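Local coordinates for protein tRNA (adenine(22)-N(1))-methyltransferase (Bacillus subtilis, PDB 6Q56) that catalyses the S-adenosyl-L-methionine-dependent methylation of N1 of adenosine 22 in tRNA, giving N1-methyladenosine, at residues His128-Leu133 / Pro180-Glu185. The protein carries 2 engineered substitutions. Numbering follows the deposited sequence.
Sequences HIREWL and PFLAKE. With NI (nickel (II) ion), chain E.
Arg130 is the one residue of 128-133 that touches 180-185, meeting Pro180 and Leu182 by van der Waals contact. The side chains of Arg130 and Pro180 slide past each other in opposite directions; Arg130 NE comes closest, 3.8 Å from Pro180 CD, with Arg130 CD just behind it. Leu182 crosses the arginine at about a right angle and brings its methyl CD1 to the edge of the guanidinium group, 3.8 Å from Arg130 NH2. Because the chain runs extended from CG to NE (chi3 -167°), it spans the gap between backbones whose closest CA atoms, those of Arg130 and Pro180, are still 9.6 Å apart. Arginine suits this place: its CD methylene gives proline an apolar partner, while the buried charge finds polar partners beyond both helices. NE forms a salt bridge with Glu143, and NH1 donates to the carbonyl oxygen of Met176. Glu143 also accepts a hydrogen bond from Leu182 N, so one carboxylate links the arginine to the first turn of helix 180-185. Proline fits that first turn, where its lack of an N-H costs no helical bond.

Metal coordination is separate from this packing. His128 NE2 binds the nickel ion at 1.9 Å, with a water also at 1.9 Å and His125 as another ligand.

Helix 127-135 lies against helix 98-107, which His128, Ile129 and Trp132 touch, and also against the antiparallel end of the Rossmann-like methyltransferase sheet. There Arg130 rests on Leu156 of strand 151-159, while Leu133 and Pro180 both touch Leu140 of the outermost strand 139-148, which thus joins the two helices.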
ATOM      1  N   HIS A 128      -3.656   7.912   1.956  1.00 32.18           N
ATOM      2  CA  HIS A 128      -2.726   8.268   3.018  1.00 32.27           C
ATOM      3  C   HIS A 128      -1.292   7.960   2.604  1.00 34.71           C
ATOM      4  O   HIS A 128      -0.363   8.649   2.993  1.00 28.74           O
ATOM      5  CB  HIS A 128      -3.052   7.519   4.308  1.00 24.14           C
ATOM      6  CG  HIS A 128      -4.432   7.760   4.826  1.00 37.54           C
ATOM      7  ND1 HIS A 128      -4.883   9.005   5.199  1.00 37.62           N
ATOM      8  CD2 HIS A 128      -5.454   6.907   5.063  1.00 35.96           C
ATOM      9  CE1 HIS A 128      -6.127   8.912   5.627  1.00 30.68           C
ATOM     10  NE2 HIS A 128      -6.499   7.648   5.554  1.00 45.43           N
ATOM     11  N   ILE A 129      -1.126   6.908   1.817  1.00 33.71           N
ATOM     12  CA  ILE A 129       0.183   6.503   1.353  1.00 29.27           C
ATOM     13  C   ILE A 129       0.682   7.458   0.285  1.00 38.91           C
ATOM     14  O   ILE A 129       1.838   7.845   0.292  1.00 29.20           O
ATOM     15  CB  ILE A 129       0.167   5.073   0.797  1.00 30.07           C
ATOM     16  CG1 ILE A 129      -0.201   4.087   1.897  1.00 30.66           C
ATOM     17  CG2 ILE A 129       1.513   4.707   0.220  1.00 30.24           C
ATOM     18  CD1 ILE A 129      -0.247   2.659   1.430  1.00 31.53           C
ATOM     19  N   ARG A 130      -0.197   7.836  -0.633  1.00 29.94           N
ATOM     20  CA  ARG A 130       0.180   8.746  -1.700  1.00 33.40           C
ATOM     21  C   ARG A 130       0.564  10.110  -1.136  1.00 34.79           C
ATOM     22  O   ARG A 130       1.513  10.727  -1.591  1.00 34.02           O
ATOM     23  CB  ARG A 130      -0.930   8.871  -2.737  1.00 30.10           C
ATOM     24  CG  ARG A 130      -1.145   7.603  -3.539  1.00 28.02           C
ATOM     25  CD  ARG A 130      -2.116   7.802  -4.685  1.00 36.62           C
ATOM     26  NE  ARG A 130      -2.546   6.537  -5.256  1.00 33.02           N
ATOM     27  CZ  ARG A 130      -3.588   5.841  -4.826  1.00 33.98           C
ATOM     28  NH1 ARG A 130      -4.314   6.284  -3.819  1.00 35.87           N
ATOM     29  NH2 ARG A 130      -3.901   4.702  -5.401  1.00 34.54           N
ATOM     30  N   GLU A 131      -0.169  10.567  -0.136  1.00 29.21           N
ATOM     31  CA  GLU A 131       0.127  11.848   0.476  1.00 30.83           C
ATOM     32  C   GLU A 131       1.497  11.795   1.132  1.00 33.14           C
ATOM     33  O   GLU A 131       2.277  12.721   1.016  1.00 30.76           O
ATOM     34  CB  GLU A 131      -0.952  12.234   1.482  1.00 31.84           C
ATOM     35  CG  GLU A 131      -2.262  12.640   0.835  1.00 36.42           C
ATOM     36  CD  GLU A 131      -3.320  13.041   1.837  1.00 37.14           C
ATOM     37  OE1 GLU A 131      -3.117  12.810   3.030  1.00 40.86           O
ATOM     38  OE2 GLU A 131      -4.358  13.583   1.427  1.00 46.03           O
ATOM     39  N   TRP A 132       1.785  10.699   1.818  1.00 36.56           N
ATOM     40  CA  TRP A 132       3.071  10.539   2.472  1.00 34.83           C
ATOM     41  C   TRP A 132       4.190  10.449   1.443  1.00 30.06           C
ATOM     42  O   TRP A 132       5.219  11.078   1.591  1.00 34.77           O
ATOM     43  CB  TRP A 132       3.085   9.304   3.361  1.00 31.69           C
ATOM     44  CG  TRP A 132       4.340   9.180   4.115  1.00 32.34           C
ATOM     45  CD1 TRP A 132       4.619   9.725   5.320  1.00 33.05           C
ATOM     46  CD2 TRP A 132       5.513   8.490   3.703  1.00 31.09           C
ATOM     47  NE1 TRP A 132       5.891   9.410   5.697  1.00 37.65           N
ATOM     48  CE2 TRP A 132       6.464   8.650   4.716  1.00 33.09           C
ATOM     49  CE3 TRP A 132       5.851   7.746   2.577  1.00 32.95           C
ATOM     50  CZ2 TRP A 132       7.727   8.094   4.639  1.00 38.94           C
ATOM     51  CZ3 TRP A 132       7.101   7.198   2.503  1.00 36.75           C
ATOM     52  CH2 TRP A 132       8.025   7.372   3.526  1.00 35.09           C
ATOM     53  N   LEU A 133       3.975   9.660   0.402  1.00 24.84           N
ATOM     54  CA  LEU A 133       4.964   9.489  -0.649  1.00 36.20           C
ATOM     55  C   LEU A 133       5.322  10.815  -1.303  1.00 35.66           C
ATOM     56  O   LEU A 133       6.488  11.123  -1.509  1.00 36.79           O
ATOM     57  CB  LEU A 133       4.446   8.541  -1.726  1.00 30.56           C
ATOM     58  CG  LEU A 133       4.393   7.065  -1.382  1.00 28.23           C
ATOM     59  CD1 LEU A 133       3.820   6.301  -2.553  1.00 30.81           C
ATOM     60  CD2 LEU A 133       5.764   6.539  -1.014  1.00 31.14           C
ATOM     61  N   PRO A 180      -3.035   7.894  -9.561  1.00 31.55           N
ATOM     62  CA  PRO A 180      -2.758   8.485 -10.870  1.00 27.81           C
ATOM     63  C   PRO A 180      -2.691   7.451 -11.985  1.00 28.35           C
ATOM     64  O   PRO A 180      -3.272   7.659 -13.033  1.00 28.02           O
ATOM     65  CB  PRO A 180      -1.404   9.164 -10.677  1.00 36.83           C
ATOM     66  CG  PRO A 180      -0.811   8.548  -9.469  1.00 32.05           C
ATOM     67  CD  PRO A 180      -1.938   8.108  -8.607  1.00 31.56           C
ATOM     68  N   PHE A 181      -1.987   6.354 -11.756  1.00 31.71           N
ATOM     69  CA  PHE A 181      -1.872   5.308 -12.755  1.00 25.05           C
ATOM     70  C   PHE A 181      -3.216   4.630 -12.898  1.00 31.62           C
ATOM     71  O   PHE A 181      -3.689   4.395 -13.997  1.00 31.10           O
ATOM     72  CB  PHE A 181      -0.827   4.276 -12.350  1.00 33.45           C
ATOM     73  CG  PHE A 181       0.584   4.754 -12.491  1.00 40.06           C
ATOM     74  CD1 PHE A 181       1.240   4.653 -13.694  1.00 40.37           C
ATOM     75  CD2 PHE A 181       1.254   5.295 -11.417  1.00 30.79           C
ATOM     76  CE1 PHE A 181       2.539   5.090 -13.830  1.00 47.50           C
ATOM     77  CE2 PHE A 181       2.550   5.734 -11.545  1.00 39.19           C
ATOM     78  CZ  PHE A 181       3.194   5.635 -12.753  1.00 35.27           C
ATOM     79  N   LEU A 182      -3.825   4.317 -11.766  1.00 26.72           N
ATOM     80  CA  LEU A 182      -5.114   3.653 -11.760  1.00 29.56           C
ATOM     81  C   LEU A 182      -6.132   4.464 -12.537  1.00 31.00           C
ATOM     82  O   LEU A 182      -6.920   3.921 -13.292  1.00 35.16           O
ATOM     83  CB  LEU A 182      -5.581   3.414 -10.330  1.00 24.04           C
ATOM     84  CG  LEU A 182      -4.610   2.543  -9.542  1.00 27.80           C
ATOM     85  CD1 LEU A 182      -5.094   2.304  -8.129  1.00 26.46           C
ATOM     86  CD2 LEU A 182      -4.355   1.233 -10.265  1.00 27.46           C
ATOM     87  N   ALA A 183      -6.100   5.772 -12.341  1.00 38.06           N
ATOM     88  CA  ALA A 183      -7.021   6.674 -13.012  1.00 33.12           C
ATOM     89  C   ALA A 183      -6.890   6.597 -14.527  1.00 38.06           C
ATOM     90  O   ALA A 183      -7.881   6.596 -15.226  1.00 30.30           O
ATOM     91  CB  ALA A 183      -6.809   8.101 -12.539  1.00 31.81           C
ATOM     92  N   LYS A 184      -5.659   6.532 -15.018  1.00 32.65           N
ATOM     93  CA  LYS A 184      -5.403   6.452 -16.449  1.00 41.24           C
ATOM     94  C   LYS A 184      -5.909   5.142 -17.020  1.00 39.56           C
ATOM     95  O   LYS A 184      -6.493   5.104 -18.098  1.00 40.16           O
ATOM     96  CB  LYS A 184      -3.909   6.564 -16.738  1.00 35.31           C
ATOM     97  CG  LYS A 184      -3.334   7.954 -16.597  1.00 43.95           C
ATOM     98  CD  LYS A 184      -1.935   8.005 -17.173  1.00 44.36           C
ATOM     99  CE  LYS A 184      -1.052   8.989 -16.434  1.00 56.80           C
ATOM    100  NZ  LYS A 184       0.370   8.842 -16.842  1.00 60.84           N
ATOM    101  N   GLU A 185      -5.670   4.071 -16.277  1.00 37.12           N
ATOM    102  CA  GLU A 185      -6.088   2.736 -16.671  1.00 35.05           C
ATOM    103  C   GLU A 185      -7.601   2.640 -16.728  1.00 37.78           C
ATOM    104  O   GLU A 185      -8.163   2.229 -17.729  1.00 39.04           O
ATOM    105  CB  GLU A 185      -5.545   1.696 -15.694  1.00 38.50           C
ATOM    106  CG  GLU A 185      -5.726   0.264 -16.152  1.00 45.62           C
ATOM    107  CD  GLU A 185      -5.155  -0.751 -15.187  1.00 41.92           C
ATOM    108  OE1 GLU A 185      -4.938  -0.420 -14.006  1.00 49.67           O
ATOM    109  OE2 GLU A 185      -4.931  -1.893 -15.620  1.00 55.41           O
TER
HETATM  110 NI    NI E 301      -7.880   6.434   6.186  1.00 57.20          NI
HETATM  111  O   HOH W   1      -8.819   7.970   6.754  1.00 69.11           O